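Long-range contacts in DyP2 (Amycolatopsis sp. ATCC 39116, PDB 4G2C), which acts as a multifunctional haem-dependent dye peroxidase of a lignin-reactive bacterium, carries manganese as well, and probably uses hydrogen peroxide to oxidise dyes and related substrates: residues G211-D219 with Q278-E287; R311-T319 with S326-Y336. All coordinates share one frame; numbering follows the deposited sequence.

Interaction 1 (G211-D219 with Q278-E287). With MN (manganese (II) ion), chain D; HEM (protoporphyrin IX containing Fe), chain C.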
loop_
_atom_site.group_PDB
_atom_site.type_symbol
_atom_site.label_atom_id
_atom_site.label_comp_id
_atom_site.label_asym_id
_atom_site.label_seq_id
_atom_site.Cartn_x
_atom_site.Cartn_y
_atom_site.Cartn_z
ATOM N N GLY A 211 -6.885 -3.656 11.442
ATOM C CA GLY A 211 -6.744 -4.411 10.205
ATOM C C GLY A 211 -5.438 -5.182 10.127
ATOM O O GLY A 211 -4.396 -4.682 10.536
ATOM N N ILE A 212 -5.479 -6.396 9.592
ATOM C CA ILE A 212 -4.264 -7.213 9.481
ATOM C C ILE A 212 -4.097 -7.827 8.102
ATOM O O ILE A 212 -5.052 -7.889 7.327
ATOM C CB ILE A 212 -4.283 -8.376 10.464
ATOM C CG1 ILE A 212 -5.476 -9.298 10.151
ATOM C CG2 ILE A 212 -4.308 -7.852 11.894
ATOM C CD1 ILE A 212 -5.534 -10.562 11.024
ATOM N N GLU A 213 -2.885 -8.282 7.792
ATOM C CA GLU A 213 -2.682 -9.066 6.569
ATOM C C GLU A 213 -2.579 -10.555 6.915
ATOM O O GLU A 213 -2.637 -10.924 8.089
ATOM C CB GLU A 213 -1.477 -8.576 5.770
ATOM C CG GLU A 213 -0.207 -8.487 6.584
ATOM C CD GLU A 213 0.266 -9.846 7.060
ATOM O OE1 GLU A 213 0.463 -10.006 8.286
ATOM O OE2 GLU A 213 0.441 -10.754 6.203
ATOM N N HIS A 214 -2.434 -11.409 5.909
ATOM C CA HIS A 214 -2.586 -12.852 6.141
ATOM C C HIS A 214 -1.563 -13.504 7.068
ATOM O O HIS A 214 -1.855 -14.531 7.669
ATOM C CB HIS A 214 -2.767 -13.620 4.829
ATOM C CG HIS A 214 -4.151 -13.483 4.263
ATOM N ND1 HIS A 214 -5.249 -14.090 4.836
ATOM C CD2 HIS A 214 -4.623 -12.768 3.212
ATOM C CE1 HIS A 214 -6.336 -13.769 4.154
ATOM N NE2 HIS A 214 -5.983 -12.964 3.165
ATOM N N PHE A 215 -0.390 -12.895 7.229
ATOM C CA PHE A 215 0.602 -13.462 8.140
ATOM C C PHE A 215 0.224 -13.213 9.595
ATOM O O PHE A 215 0.884 -13.735 10.509
ATOM C CB PHE A 215 2.012 -12.918 7.871
ATOM C CG PHE A 215 2.550 -13.261 6.508
ATOM C CD1 PHE A 215 2.131 -14.398 5.842
ATOM C CD2 PHE A 215 3.472 -12.433 5.892
ATOM C CE1 PHE A 215 2.637 -14.710 4.577
ATOM C CE2 PHE A 215 3.981 -12.737 4.637
ATOM C CZ PHE A 215 3.558 -13.883 3.980
ATOM N N GLY A 216 -0.825 -12.417 9.801
ATOM C CA GLY A 216 -1.332 -12.111 11.131
ATOM C C GLY A 216 -0.955 -10.746 11.707
ATOM O O GLY A 216 -1.311 -10.410 12.843
ATOM N N TYR A 217 -0.251 -9.932 10.927
ATOM C CA TYR A 217 0.294 -8.689 11.481
ATOM C C TYR A 217 -0.572 -7.480 11.124
ATOM O O TYR A 217 -1.029 -7.348 9.990
ATOM C CB TYR A 217 1.728 -8.456 11.004
ATOM C CG TYR A 217 2.714 -9.482 11.475
ATOM C CD1 TYR A 217 2.720 -10.767 10.933
ATOM C CD2 TYR A 217 3.658 -9.171 12.456
ATOM C CE1 TYR A 217 3.630 -11.716 11.353
ATOM C CE2 TYR A 217 4.578 -10.126 12.892
ATOM C CZ TYR A 217 4.556 -11.393 12.333
ATOM O OH TYR A 217 5.450 -12.352 12.755
ATOM N N VAL A 218 -0.787 -6.610 12.103
ATOM C CA VAL A 218 -1.417 -5.327 11.855
ATOM C C VAL A 218 -0.779 -4.696 10.617
ATOM O O VAL A 218 0.430 -4.577 10.523
ATOM C CB VAL A 218 -1.266 -4.380 13.061
ATOM C CG1 VAL A 218 -1.830 -2.997 12.724
ATOM C CG2 VAL A 218 -1.979 -4.945 14.273
ATOM N N ASP A 219 -1.585 -4.310 9.642
ATOM C CA ASP A 219 -0.986 -3.737 8.456
ATOM C C ASP A 219 -1.619 -2.378 8.195
ATOM O O ASP A 219 -2.736 -2.117 8.631
ATOM C CB ASP A 219 -1.096 -4.704 7.263
ATOM C CG ASP A 219 -2.512 -4.834 6.736
ATOM O OD1 ASP A 219 -3.470 -4.520 7.473
ATOM O OD2 ASP A 219 -2.676 -5.249 5.570
ATOM N N GLN A 278 0.321 -14.749 -0.629
ATOM C CA GLN A 278 0.985 -15.034 0.637
ATOM C C GLN A 278 0.908 -16.522 1.022
ATOM O O GLN A 278 -0.168 -17.038 1.316
ATOM C CB GLN A 278 0.330 -14.211 1.744
ATOM C CG GLN A 278 0.465 -12.696 1.580
ATOM C CD GLN A 278 -0.114 -11.951 2.774
ATOM O OE1 GLN A 278 -1.253 -11.475 2.736
ATOM N NE2 GLN A 278 0.662 -11.855 3.839
ATOM N N ASN A 279 2.046 -17.208 1.024
ATOM C CA ASN A 279 2.114 -18.554 1.563
ATOM C C ASN A 279 2.304 -18.456 3.080
ATOM O O ASN A 279 3.433 -18.481 3.585
ATOM C CB ASN A 279 3.262 -19.331 0.911
ATOM C CG ASN A 279 3.303 -20.797 1.338
ATOM O OD1 ASN A 279 2.856 -21.162 2.422
ATOM N ND2 ASN A 279 3.839 -21.639 0.473
ATOM N N VAL A 280 1.191 -18.312 3.792
ATOM C CA VAL A 280 1.201 -18.159 5.235
ATOM C C VAL A 280 1.900 -19.334 5.893
ATOM O O VAL A 280 2.708 -19.159 6.813
ATOM C CB VAL A 280 -0.213 -18.059 5.777
ATOM C CG1 VAL A 280 -0.189 -17.883 7.302
ATOM C CG2 VAL A 280 -0.934 -16.918 5.101
ATOM N N ARG A 281 1.603 -20.531 5.397
ATOM C CA ARG A 281 2.225 -21.742 5.913
ATOM C C ARG A 281 3.746 -21.615 5.988
ATOM O O ARG A 281 4.360 -21.867 7.028
ATOM C CB ARG A 281 1.831 -22.958 5.063
ATOM C CG ARG A 281 2.569 -24.254 5.442
ATOM C CD ARG A 281 1.701 -25.510 5.225
ATOM N NE ARG A 281 1.575 -25.926 3.824
ATOM C CZ ARG A 281 0.426 -26.270 3.229
ATOM N NH1 ARG A 281 -0.730 -26.234 3.902
ATOM N NH2 ARG A 281 0.428 -26.644 1.949
ATOM N N LEU A 282 4.355 -21.230 4.876
ATOM C CA LEU A 282 5.803 -21.224 4.796
ATOM C C LEU A 282 6.371 -20.098 5.664
ATOM O O LEU A 282 7.455 -20.225 6.260
ATOM C CB LEU A 282 6.222 -21.048 3.344
ATOM C CG LEU A 282 7.692 -20.928 2.984
ATOM C CD1 LEU A 282 8.464 -22.163 3.373
ATOM C CD2 LEU A 282 7.782 -20.689 1.485
ATOM N N PHE A 283 5.631 -18.996 5.732
ATOM C CA PHE A 283 6.065 -17.851 6.531
ATOM C C PHE A 283 6.080 -18.206 8.013
ATOM O O PHE A 283 6.990 -17.809 8.739
ATOM C CB PHE A 283 5.192 -16.600 6.263
ATOM C CG PHE A 283 5.762 -15.336 6.835
ATOM C CD1 PHE A 283 6.715 -14.609 6.134
ATOM C CD2 PHE A 283 5.379 -14.893 8.095
ATOM C CE1 PHE A 283 7.261 -13.454 6.673
ATOM C CE2 PHE A 283 5.914 -13.742 8.630
ATOM C CZ PHE A 283 6.856 -13.022 7.918
ATOM N N LYS A 284 5.074 -18.960 8.457
ATOM C CA LYS A 284 5.016 -19.409 9.847
ATOM C C LYS A 284 6.066 -20.475 10.152
ATOM O O LYS A 284 6.537 -20.572 11.279
ATOM C CB LYS A 284 3.626 -19.925 10.213
ATOM C CG LYS A 284 2.581 -18.856 10.277
ATOM C CD LYS A 284 3.031 -17.677 11.142
ATOM C CE LYS A 284 1.929 -16.629 11.230
ATOM N NZ LYS A 284 2.361 -15.377 11.895
ATOM N N GLU A 285 6.429 -21.270 9.154
ATOM C CA GLU A 285 7.468 -22.259 9.341
ATOM C C GLU A 285 8.758 -21.487 9.488
ATOM O O GLU A 285 9.614 -21.804 10.325
ATOM C CB GLU A 285 7.560 -23.211 8.138
ATOM C CG GLU A 285 6.428 -24.222 8.046
ATOM C CD GLU A 285 6.546 -25.126 6.823
ATOM O OE1 GLU A 285 6.986 -24.642 5.755
ATOM O OE2 GLU A 285 6.213 -26.325 6.931
ATOM N N ALA A 286 8.891 -20.463 8.661
ATOM C CA ALA A 286 10.065 -19.615 8.711
ATOM C C ALA A 286 10.189 -18.956 10.070
ATOM O O ALA A 286 11.282 -18.910 10.610
ATOM C CB ALA A 286 10.053 -18.575 7.586
ATOM N N GLU A 287 9.084 -18.447 10.624
ATOM C CA GLU A 287 9.125 -17.875 11.982
ATOM C C GLU A 287 9.649 -18.936 12.941
ATOM O O GLU A 287 10.542 -18.670 13.755
ATOM C CB GLU A 287 7.749 -17.384 12.480
ATOM C CG GLU A 287 7.103 -16.247 11.681
ATOM C CD GLU A 287 5.826 -15.674 12.330
ATOM O OE1 GLU A 287 5.062 -14.992 11.601
ATOM O OE2 GLU A 287 5.585 -15.879 13.555
HETATM MN MN MN D . 4.313 -15.052 15.297
HETATM C CHA HEM C . 4.220 -1.588 6.597
HETATM C CHB HEM C . 3.124 -6.195 5.499
HETATM C CHC HEM C . 3.915 -5.323 0.786
HETATM C CHD HEM C . 5.748 -1.007 1.983
HETATM C C1A HEM C . 3.838 -2.904 6.713
HETATM C C2A HEM C . 3.450 -3.557 7.946
HETATM C C3A HEM C . 3.146 -4.823 7.634
HETATM C C4A HEM C . 3.326 -5.013 6.205
HETATM C CMA HEM C . 2.679 -5.914 8.613
HETATM C CAA HEM C . 3.406 -2.877 9.343
HETATM C CBA HEM C . 2.067 -2.153 9.513
HETATM C CGA HEM C . 2.098 -0.757 8.934
HETATM O O1A HEM C . 2.980 0.045 9.292
HETATM O O2A HEM C . 1.231 -0.423 8.101
HETATM C C1B HEM C . 3.244 -6.390 4.131
HETATM C C2B HEM C . 2.974 -7.612 3.375
HETATM C C3B HEM C . 3.197 -7.349 2.071
HETATM C C4B HEM C . 3.592 -5.966 1.953
HETATM C CMB HEM C . 2.537 -8.964 3.994
HETATM C CAB HEM C . 3.048 -8.277 0.846
HETATM C CBB HEM C . 2.289 -9.374 0.904
HETATM C C1C HEM C . 4.555 -4.106 0.713
HETATM C C2C HEM C . 5.179 -3.542 -0.473
HETATM C C3C HEM C . 5.669 -2.337 -0.137
HETATM C C4C HEM C . 5.375 -2.113 1.265
HETATM C CMC HEM C . 5.224 -4.204 -1.880
HETATM C CAC HEM C . 6.458 -1.356 -1.037
HETATM C CBC HEM C . 7.083 -1.774 -2.149
HETATM C C1D HEM C . 5.459 -0.743 3.305
HETATM C C2D HEM C . 5.672 0.532 3.937
HETATM C C3D HEM C . 5.175 0.335 5.361
HETATM C C4D HEM C . 4.733 -1.021 5.458
HETATM C CMD HEM C . 6.256 1.803 3.296
HETATM C CAD HEM C . 5.177 1.340 6.495
HETATM C CBD HEM C . 6.624 1.395 6.939
HETATM C CGD HEM C . 6.661 2.499 7.959
HETATM O O1D HEM C . 6.261 3.639 7.603
HETATM O O2D HEM C . 7.043 2.207 9.124
HETATM N NA HEM C . 3.743 -3.806 5.679
HETATM N NB HEM C . 3.612 -5.418 3.221
HETATM N NC HEM C . 4.695 -3.206 1.757
HETATM N ND HEM C . 4.908 -1.621 4.232
HETATM FE FE HEM C . 4.390 -3.645 3.768
HETATM O O HOH W 1 5.285 -13.009 15.799
#
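Phe215 is sandwiched between Phe283 and the amide of Gln278, an instance of a ring fixed by filling both its faces. The Phe283 ring lies against one face as an offset stack, centroids 4.0 Å apart and planes within 1°, with its own CB also over that face. Phe283 CG stands anti to the backbone N (chi1 -168°), which carries the ring out from the helix to this position. Over the opposite face, Gln278 NE2 sits 3.3 Å above the middle of the ring, and the backbone of Val280 lies at the edge.

Gln278 NE2 also donates to Glu213 OE2 over 2.6 Å, with the carboxylate oxygen lying in the amide plane. OE2 is gripped a second time by Phe215 N, while Glu213 OE1 takes Tyr217 N at 2.7 Å. Bent at chi2 (65°), the Glu213 chain thus folds back over its own type I turn, Glu213 to Gly216, and the three donors would be expected to stabilise a negative charge. An alanine here removes the acceptor of these N-H groups and would probably let the Gln278 amide turn over Phe215.

The turn runs into Gly216-Tyr217-Val218-Asp219, which fits the GxxDG signature of dye-decolorizing peroxidases, and here Asp219 lines the haem pocket. Opposite Phe215, helix 280-293 starts with Asn279 as its N-cap, OD1 accepting from Leu282 N.

Toward the manganese the packing gives way to polar groups and water. Lys284 NZ meets Phe215 O at 2.6 Å, nearly in line with the carbonyl bond, and forms a salt bridge to Glu287 OE1. Tyr217 OH approaches Glu287 OE1 only weakly, at 2.9 Å, and also meets a water bound to the manganese. Glu287 OE2, 2.3 Å from the metal, shares it with Glu313.

Interaction 2 (R311-T319 with S326-Y336). With MN (manganese (II) ion), chain D; HEM (protoporphyrin IX containing Fe), chain C; ACT (acetate ion), chain H.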
loop_
_atom_site.group_PDB
_atom_site.type_symbol
_atom_site.label_atom_id
_atom_site.label_comp_id
_atom_site.label_asym_id
_atom_site.label_seq_id
_atom_site.Cartn_x
_atom_site.Cartn_y
_atom_site.Cartn_z
ATOM N N ARG A 311 7.502 -5.324 13.554
ATOM C CA ARG A 311 6.483 -5.222 14.591
ATOM C C ARG A 311 6.020 -6.632 14.954
ATOM O O ARG A 311 6.100 -7.542 14.140
ATOM C CB ARG A 311 5.274 -4.429 14.109
ATOM C CG ARG A 311 5.480 -2.964 13.757
ATOM C CD ARG A 311 4.161 -2.378 13.153
ATOM N NE ARG A 311 4.252 -0.970 12.756
ATOM C CZ ARG A 311 3.849 0.061 13.500
ATOM N NH1 ARG A 311 3.295 -0.143 14.702
ATOM N NH2 ARG A 311 3.983 1.301 13.036
ATOM N N PHE A 312 5.548 -6.811 16.180
ATOM C CA PHE A 312 4.821 -8.020 16.555
ATOM C C PHE A 312 3.454 -8.029 15.866
ATOM O O PHE A 312 2.996 -7.015 15.337
ATOM C CB PHE A 312 4.646 -8.090 18.081
ATOM C CG PHE A 312 5.940 -8.239 18.816
ATOM C CD1 PHE A 312 6.481 -9.494 19.045
ATOM C CD2 PHE A 312 6.647 -7.122 19.236
ATOM C CE1 PHE A 312 7.682 -9.631 19.709
ATOM C CE2 PHE A 312 7.850 -7.251 19.891
ATOM C CZ PHE A 312 8.370 -8.508 20.130
ATOM N N GLU A 313 2.792 -9.171 15.876
ATOM C CA GLU A 313 1.479 -9.250 15.252
ATOM C C GLU A 313 0.509 -8.137 15.656
ATOM O O GLU A 313 -0.355 -7.742 14.848
ATOM C CB GLU A 313 0.876 -10.639 15.435
ATOM C CG GLU A 313 1.475 -11.620 14.445
ATOM C CD GLU A 313 1.529 -13.036 14.975
ATOM O OE1 GLU A 313 0.447 -13.607 15.261
ATOM O OE2 GLU A 313 2.666 -13.571 15.105
ATOM N N ASP A 314 0.703 -7.574 16.848
ATOM C CA ASP A 314 -0.318 -6.706 17.450
ATOM C C ASP A 314 -0.373 -5.175 17.206
ATOM O O ASP A 314 -1.174 -4.534 17.857
ATOM C CB ASP A 314 -0.480 -6.981 18.961
ATOM C CG ASP A 314 0.632 -6.385 19.781
ATOM O OD1 ASP A 314 1.699 -6.131 19.196
ATOM O OD2 ASP A 314 0.444 -6.173 21.005
ATOM N N GLY A 315 0.457 -4.531 16.390
ATOM C CA GLY A 315 1.837 -4.797 16.161
ATOM C C GLY A 315 2.615 -3.709 16.938
ATOM O O GLY A 315 2.751 -2.539 16.532
ATOM N N THR A 316 3.098 -4.122 18.098
ATOM C CA THR A 316 4.104 -3.412 18.863
ATOM C C THR A 316 5.404 -3.291 18.050
ATOM O O THR A 316 5.916 -4.293 17.525
ATOM C CB THR A 316 4.355 -4.192 20.158
ATOM O OG1 THR A 316 3.093 -4.417 20.800
ATOM C CG2 THR A 316 5.278 -3.432 21.096
ATOM N N PRO A 317 5.929 -2.056 17.916
ATOM C CA PRO A 317 7.195 -1.863 17.199
ATOM C C PRO A 317 8.323 -2.561 17.938
ATOM O O PRO A 317 8.514 -2.347 19.133
ATOM C CB PRO A 317 7.408 -0.343 17.241
ATOM C CG PRO A 317 6.066 0.238 17.585
ATOM C CD PRO A 317 5.390 -0.788 18.438
ATOM N N LEU A 318 9.038 -3.414 17.221
ATOM C CA LEU A 318 10.147 -4.156 17.760
ATOM C C LEU A 318 11.261 -3.223 18.228
ATOM O O LEU A 318 12.055 -3.593 19.087
ATOM C CB LEU A 318 10.697 -5.107 16.690
ATOM C CG LEU A 318 11.795 -6.050 17.169
ATOM C CD1 LEU A 318 11.293 -6.795 18.397
ATOM C CD2 LEU A 318 12.223 -7.008 16.063
ATOM N N THR A 319 11.334 -2.023 17.653
ATOM C CA THR A 319 12.359 -1.083 18.078
ATOM C C THR A 319 12.024 -0.504 19.449
ATOM O O THR A 319 12.902 0.031 20.125
ATOM C CB THR A 319 12.579 0.074 17.084
ATOM O OG1 THR A 319 13.826 0.720 17.386
ATOM C CG2 THR A 319 11.457 1.093 17.197
ATOM N N SER A 326 1.555 -3.437 23.288
ATOM C CA SER A 326 1.321 -2.003 23.103
ATOM C C SER A 326 0.344 -1.697 21.973
ATOM O O SER A 326 0.734 -1.151 20.952
ATOM C CB SER A 326 2.628 -1.253 22.830
ATOM O OG SER A 326 3.520 -1.349 23.911
ATOM N N HIS A 327 -0.929 -2.014 22.163
ATOM C CA HIS A 327 -1.915 -1.753 21.124
ATOM C C HIS A 327 -3.095 -0.958 21.673
ATOM O O HIS A 327 -4.254 -1.185 21.303
ATOM C CB HIS A 327 -2.375 -3.064 20.512
ATOM C CG HIS A 327 -2.755 -4.092 21.531
ATOM N ND1 HIS A 327 -1.940 -5.155 21.857
ATOM C CD2 HIS A 327 -3.858 -4.208 22.312
ATOM C CE1 HIS A 327 -2.530 -5.885 22.790
ATOM N NE2 HIS A 327 -3.693 -5.331 23.084
ATOM N N HIS A 328 -2.794 -0.012 22.556
ATOM C CA HIS A 328 -3.835 0.856 23.084
ATOM C C HIS A 328 -3.453 2.343 22.977
ATOM O O HIS A 328 -3.301 3.014 23.996
ATOM C CB HIS A 328 -4.147 0.515 24.546
ATOM C CG HIS A 328 -4.307 -0.950 24.815
ATOM N ND1 HIS A 328 -5.523 -1.600 24.710
ATOM C CD2 HIS A 328 -3.409 -1.887 25.214
ATOM C CE1 HIS A 328 -5.361 -2.874 25.020
ATOM N NE2 HIS A 328 -4.090 -3.076 25.333
ATOM N N PRO A 329 -3.319 2.855 21.743
ATOM C CA PRO A 329 -3.506 2.031 20.545
ATOM C C PRO A 329 -2.167 1.645 19.951
ATOM O O PRO A 329 -1.118 1.985 20.504
ATOM C CB PRO A 329 -4.250 2.978 19.600
ATOM C CG PRO A 329 -3.677 4.337 19.929
ATOM C CD PRO A 329 -3.254 4.292 21.404
ATOM N N VAL A 330 -2.203 0.917 18.844
ATOM C CA VAL A 330 -0.993 0.595 18.115
ATOM C C VAL A 330 -0.259 1.903 17.857
ATOM O O VAL A 330 -0.828 2.821 17.279
ATOM C CB VAL A 330 -1.327 -0.053 16.766
ATOM C CG1 VAL A 330 -0.041 -0.266 15.952
ATOM C CG2 VAL A 330 -2.071 -1.372 16.990
ATOM N N GLY A 331 0.997 1.996 18.279
ATOM C CA GLY A 331 1.724 3.247 18.122
ATOM C C GLY A 331 2.430 3.392 16.787
ATOM O O GLY A 331 2.681 2.406 16.109
ATOM N N ASN A 332 2.763 4.628 16.423
ATOM C CA ASN A 332 3.617 4.903 15.268
ATOM C C ASN A 332 4.649 6.006 15.541
ATOM O O ASN A 332 5.410 6.390 14.651
ATOM C CB ASN A 332 2.782 5.291 14.037
ATOM C CG ASN A 332 3.544 5.094 12.744
ATOM O OD1 ASN A 332 4.243 4.101 12.586
ATOM N ND2 ASN A 332 3.435 6.050 11.824
ATOM N N ASP A 333 4.666 6.511 16.770
ATOM C CA ASP A 333 5.552 7.597 17.148
ATOM C C ASP A 333 6.924 7.095 17.603
ATOM O O ASP A 333 7.235 7.093 18.794
ATOM C CB ASP A 333 4.914 8.405 18.268
ATOM C CG ASP A 333 5.465 9.798 18.345
ATOM O OD1 ASP A 333 6.200 10.175 17.411
ATOM O OD2 ASP A 333 5.169 10.506 19.326
ATOM N N PHE A 334 7.734 6.663 16.644
ATOM C CA PHE A 334 9.086 6.180 16.929
ATOM C C PHE A 334 9.979 6.375 15.704
ATOM O O PHE A 334 9.493 6.491 14.572
ATOM C CB PHE A 334 9.067 4.682 17.263
ATOM C CG PHE A 334 8.555 3.822 16.137
ATOM C CD1 PHE A 334 9.413 3.404 15.112
ATOM C CD2 PHE A 334 7.211 3.477 16.069
ATOM C CE1 PHE A 334 8.947 2.628 14.056
ATOM C CE2 PHE A 334 6.723 2.708 15.005
ATOM C CZ PHE A 334 7.592 2.274 13.999
ATOM N N SER A 335 11.284 6.404 15.947
ATOM C CA SER A 335 12.295 6.385 14.903
ATOM C C SER A 335 13.298 5.342 15.348
ATOM O O SER A 335 13.127 4.722 16.390
ATOM C CB SER A 335 12.998 7.747 14.775
ATOM O OG SER A 335 13.894 7.971 15.856
ATOM N N TYR A 336 14.359 5.160 14.569
ATOM C CA TYR A 336 15.396 4.201 14.916
ATOM C C TYR A 336 16.668 4.867 15.465
ATOM O O TYR A 336 17.743 4.262 15.454
ATOM C CB TYR A 336 15.736 3.357 13.689
ATOM C CG TYR A 336 14.534 2.650 13.150
ATOM C CD1 TYR A 336 14.040 1.512 13.779
ATOM C CD2 TYR A 336 13.878 3.123 12.021
ATOM C CE1 TYR A 336 12.916 0.866 13.301
ATOM C CE2 TYR A 336 12.761 2.483 11.532
ATOM C CZ TYR A 336 12.285 1.352 12.179
ATOM O OH TYR A 336 11.178 0.707 11.694
HETATM MN MN MN D . 4.313 -15.052 15.297
HETATM C CHA HEM C . 4.220 -1.588 6.597
HETATM C CHB HEM C . 3.124 -6.195 5.499
HETATM C CHC HEM C . 3.915 -5.323 0.786
HETATM C CHD HEM C . 5.748 -1.007 1.983
HETATM C C1A HEM C . 3.838 -2.904 6.713
HETATM C C2A HEM C . 3.450 -3.557 7.946
HETATM C C3A HEM C . 3.146 -4.823 7.634
HETATM C C4A HEM C . 3.326 -5.013 6.205
HETATM C CMA HEM C . 2.679 -5.914 8.613
HETATM C CAA HEM C . 3.406 -2.877 9.343
HETATM C CBA HEM C . 2.067 -2.153 9.513
HETATM C CGA HEM C . 2.098 -0.757 8.934
HETATM O O1A HEM C . 2.980 0.045 9.292
HETATM O O2A HEM C . 1.231 -0.423 8.101
HETATM C C1B HEM C . 3.244 -6.390 4.131
HETATM C C2B HEM C . 2.974 -7.612 3.375
HETATM C C3B HEM C . 3.197 -7.349 2.071
HETATM C C4B HEM C . 3.592 -5.966 1.953
HETATM C CMB HEM C . 2.537 -8.964 3.994
HETATM C CAB HEM C . 3.048 -8.277 0.846
HETATM C CBB HEM C . 2.289 -9.374 0.904
HETATM C C1C HEM C . 4.555 -4.106 0.713
HETATM C C2C HEM C . 5.179 -3.542 -0.473
HETATM C C3C HEM C . 5.669 -2.337 -0.137
HETATM C C4C HEM C . 5.375 -2.113 1.265
HETATM C CMC HEM C . 5.224 -4.204 -1.880
HETATM C CAC HEM C . 6.458 -1.356 -1.037
HETATM C CBC HEM C . 7.083 -1.774 -2.149
HETATM C C1D HEM C . 5.459 -0.743 3.305
HETATM C C2D HEM C . 5.672 0.532 3.937
HETATM C C3D HEM C . 5.175 0.335 5.361
HETATM C C4D HEM C . 4.733 -1.021 5.458
HETATM C CMD HEM C . 6.256 1.803 3.296
HETATM C CAD HEM C . 5.177 1.340 6.495
HETATM C CBD HEM C . 6.624 1.395 6.939
HETATM C CGD HEM C . 6.661 2.499 7.959
HETATM O O1D HEM C . 6.261 3.639 7.603
HETATM O O2D HEM C . 7.043 2.207 9.124
HETATM N NA HEM C . 3.743 -3.806 5.679
HETATM N NB HEM C . 3.612 -5.418 3.221
HETATM N NC HEM C . 4.695 -3.206 1.757
HETATM N ND HEM C . 4.908 -1.621 4.232
HETATM FE FE HEM C . 4.390 -3.645 3.768
HETATM C C ACT H . 14.158 12.210 17.012
HETATM O O ACT H . 15.307 12.433 17.478
HETATM O OXT ACT H . 13.928 11.039 16.605
HETATM C CH3 ACT H . 13.115 13.290 16.946
HETATM O O HOH W 1 5.285 -13.009 15.799
#
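Arg311 NH1 is held by two backbone carbonyls at once, Gly331 O across the contact at 3.0 Å and Gly315 O in its own segment, both close to the guanidinium plane and each approached almost head-on. The chain reaches them by running extended from CG to NE (chi2 174°, chi3 -179°). Beside it, Arg311 NH2 comes 2.8 Å from Asn332 OD1, an oxygen that accepts a hydrogen bond from Arg357, and lies at the edge of the Phe334 ring. Pro317 lays CB over a face of that ring as a CH-pi contact, 4.1 Å from its centroid, and Thr319 CG2 adds an oblique touch.

At the other end Asp314 sorts its donors by oxygen. OD1 takes Thr316 N, closing an Asx turn, and Thr316 OG1. His327 ND1 donates to Asp314 OD2 at 2.7 Å; OD2 lies in the imidazole plane, while ND1 stands out of the carboxylate plane on the anti side. Thr316 OG1 in turn accepts from Ser326 N.

Two stretches of one long irregular loop are thereby joined without a strand pair. It lines the propionate side of the haem pocket with Arg311, and its type I turn from Phe312 to Gly315 gives Glu313 to the manganese site.

Both contacts are largely buried, yet they illustrate how chemistry follows the local fold. Interaction 1 joins a turn to the start of a helix and relies on an aromatic stack beside a buried carboxylate; interaction 2 joins two parts of one loop, mostly through polar side chains and backbone carbonyls, and grows more exposed around Ser326 and His327. Their centres are about 17 Å apart, but residues 211-219 lie against 311-319: Val218 N is 3.0 Å from Glu313 O, a probable hydrogen bond, and Val218 packs on Gly315. Each contact touches the haem and supplies one carboxylate to the manganese, Glu287 from the helix and Glu313 from the loop, with one metal-bound water common to both.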